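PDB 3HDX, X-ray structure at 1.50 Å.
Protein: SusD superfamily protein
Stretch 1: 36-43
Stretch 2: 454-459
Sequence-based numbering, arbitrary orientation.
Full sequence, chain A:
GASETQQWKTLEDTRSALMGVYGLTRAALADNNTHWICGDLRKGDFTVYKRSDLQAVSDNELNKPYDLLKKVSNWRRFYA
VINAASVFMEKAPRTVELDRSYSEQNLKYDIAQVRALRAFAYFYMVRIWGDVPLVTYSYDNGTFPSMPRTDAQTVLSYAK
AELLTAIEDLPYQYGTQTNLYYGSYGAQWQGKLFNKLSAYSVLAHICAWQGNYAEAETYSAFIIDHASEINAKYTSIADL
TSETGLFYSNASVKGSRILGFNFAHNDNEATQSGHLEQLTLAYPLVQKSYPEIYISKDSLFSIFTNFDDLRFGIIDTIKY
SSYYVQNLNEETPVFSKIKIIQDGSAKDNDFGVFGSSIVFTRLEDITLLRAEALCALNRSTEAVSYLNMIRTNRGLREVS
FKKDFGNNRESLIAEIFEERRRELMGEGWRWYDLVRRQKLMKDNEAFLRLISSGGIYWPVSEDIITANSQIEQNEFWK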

# COMPACT_ATOMS: atom_id res chain seq x y z
N TRP A 36 5.09 6.53 1.94
CA TRP A 36 4.48 7.86 1.83
C TRP A 36 5.23 8.75 0.87
O TRP A 36 4.62 9.55 0.16
N ILE A 37 6.57 8.64 0.87
CA ILE A 37 7.42 9.41 -0.03
C ILE A 37 7.08 9.05 -1.48
O ILE A 37 6.84 9.93 -2.32
N CYS A 38 6.99 7.75 -1.75
CA CYS A 38 6.70 7.27 -3.10
C CYS A 38 5.23 7.34 -3.49
O CYS A 38 4.94 7.46 -4.70
N GLY A 39 4.33 7.20 -2.51
CA GLY A 39 2.90 7.09 -2.75
C GLY A 39 2.04 8.32 -2.54
O GLY A 39 1.03 8.46 -3.20
N ASP A 40 2.39 9.15 -1.57
CA ASP A 40 1.64 10.35 -1.23
C ASP A 40 2.31 11.65 -1.64
O ASP A 40 1.66 12.58 -2.11
N LEU A 41 3.63 11.73 -1.46
CA LEU A 41 4.33 13.01 -1.64
C LEU A 41 4.55 13.40 -3.09
O LEU A 41 4.40 14.58 -3.46
N ARG A 42 4.92 12.42 -3.91
CA ARG A 42 5.25 12.59 -5.33
C ARG A 42 4.03 13.09 -6.12
O ARG A 42 3.04 12.39 -6.27
N LYS A 43 4.14 14.33 -6.61
CA LYS A 43 3.04 15.03 -7.29
C LYS A 43 1.73 14.98 -6.48
O LYS A 43 0.62 15.03 -7.04
N GLY A 454 9.03 6.83 -19.11
CA GLY A 454 9.60 6.26 -17.91
C GLY A 454 9.86 7.24 -16.80
O GLY A 454 10.40 6.83 -15.77
N GLY A 455 9.43 8.50 -16.95
CA GLY A 455 9.56 9.48 -15.89
C GLY A 455 8.63 9.32 -14.71
O GLY A 455 8.74 10.06 -13.74
N ILE A 456 7.74 8.33 -14.81
CA ILE A 456 6.87 7.92 -13.70
C ILE A 456 7.56 6.94 -12.76
O ILE A 456 6.98 6.57 -11.72
N TYR A 457 8.79 6.51 -13.08
CA TYR A 457 9.55 5.63 -12.19
C TYR A 457 10.70 6.37 -11.55
O TYR A 457 11.06 7.50 -11.94
N TRP A 458 11.24 5.75 -10.52
CA TRP A 458 12.41 6.25 -9.81
C TRP A 458 13.67 5.84 -10.53
O TRP A 458 13.72 4.80 -11.21
N PRO A 459 14.74 6.64 -10.39
CA PRO A 459 16.02 6.17 -10.90
C PRO A 459 16.50 4.94 -10.11
O PRO A 459 16.08 4.73 -8.98

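What does the helical part of stretch 1 offer to stretch 2? Ile37 (chi1 m, chi2 m) leaves its CA sideways and its end leads away, yet its CG2 lies 4.0 Å from CH2 of Trp458, an apolar contact with the far end of the indole. Trp36, Gly39, Asp40 and Leu41 stay out of reach.

How does Cys38 meet the same ring? Its chi1 is m, and SG sits 4.3 Å from the centroid of the five-membered ring of Trp458, obliquely placed, with Trp458 CE2 3.9 Å from SG. Trp458, with chi1 m and chi2 70°, starts sideways but brings its indole nearer, so one ring serves both helix residues.

Why does Arg42 reach so far? Just past the helix, its CB points toward stretch 2, and chi1 to chi3 are all t, extending the chain to the turn that begins at Gly454. There NH1 donates a weak hydrogen bond to Ile456 O (2.9 Å), and NH2 a weak one to Tyr457 O (3.3 Å). These acceptors are backbone carbonyls; the Tyr457 CB points away.

What joins the polar groups near the indole? Arg42 NH1 and Trp458 NE1, 3.4 Å apart, are both donors and cannot pair. One water accepts from each, at 3.0 Å from NH1 and 3.0 Å from NE1, and donates to Cys38 O at 2.7 Å.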

# COMPACT_ATOMS: atom_id res chain seq x y z
CB TRP A 36 4.31 8.48 3.23
CG TRP A 36 3.58 7.51 4.10
CD1 TRP A 36 2.23 7.27 4.14
CD2 TRP A 36 4.19 6.54 4.96
NE1 TRP A 36 1.97 6.23 5.00
CE2 TRP A 36 3.14 5.76 5.51
CE3 TRP A 36 5.53 6.24 5.32
CZ2 TRP A 36 3.39 4.70 6.40
CZ3 TRP A 36 5.77 5.19 6.20
CH2 TRP A 36 4.70 4.42 6.71
CB ILE A 37 8.93 9.13 0.25
CG1 ILE A 37 9.37 9.74 1.60
CG2 ILE A 37 9.80 9.60 -0.92
CD1 ILE A 37 9.31 11.21 1.71
CB CYS A 38 7.23 5.84 -3.31
SG CYS A 38 9.00 5.68 -3.09
CB ASP A 40 1.36 10.44 0.28
CG ASP A 40 0.27 9.54 0.73
OD1 ASP A 40 -0.89 9.75 0.35
OD2 ASP A 40 0.54 8.61 1.48
CB LEU A 41 5.64 13.01 -0.84
CG LEU A 41 6.48 14.31 -0.81
CD1 LEU A 41 5.68 15.45 -0.19
CD2 LEU A 41 7.76 14.01 -0.00
CB ARG A 42 5.77 11.28 -5.89
CG ARG A 42 6.40 11.39 -7.23
CD ARG A 42 6.91 10.06 -7.67
NE ARG A 42 7.62 10.16 -8.94
CZ ARG A 42 7.96 9.11 -9.68
NH1 ARG A 42 7.70 7.85 -9.25
NH2 ARG A 42 8.56 9.31 -10.84
CB LYS A 43 2.86 14.54 -8.72
CG LYS A 43 4.07 14.72 -9.63
CD LYS A 43 4.52 16.17 -9.78
CE LYS A 43 3.45 17.07 -10.38
NZ LYS A 43 3.84 18.51 -10.44
CB ILE A 456 5.54 7.28 -14.18
CG1 ILE A 456 5.79 6.04 -15.07
CG2 ILE A 456 4.64 8.37 -14.83
CD1 ILE A 456 4.55 5.15 -15.20
CB TYR A 457 10.05 4.42 -12.99
CG TYR A 457 8.93 3.67 -13.64
CD1 TYR A 457 7.93 3.11 -12.86
CD2 TYR A 457 8.84 3.52 -15.02
CE1 TYR A 457 6.90 2.42 -13.42
CE2 TYR A 457 7.77 2.84 -15.60
CZ TYR A 457 6.80 2.29 -14.78
OH TYR A 457 5.72 1.55 -15.29
CB TRP A 458 12.47 5.71 -8.36
CG TRP A 458 11.55 6.44 -7.48
CD1 TRP A 458 10.17 6.38 -7.49
CD2 TRP A 458 11.91 7.34 -6.43
NE1 TRP A 458 9.67 7.21 -6.50
CE2 TRP A 458 10.71 7.79 -5.82
CE3 TRP A 458 13.15 7.81 -5.92
CZ2 TRP A 458 10.70 8.74 -4.76
CZ3 TRP A 458 13.14 8.71 -4.85
CH2 TRP A 458 11.92 9.17 -4.29
CB PRO A 459 16.95 7.35 -10.63
CG PRO A 459 16.31 8.18 -9.67
CD PRO A 459 14.86 7.93 -9.71
O HOH W 1 6.75 6.79 -6.63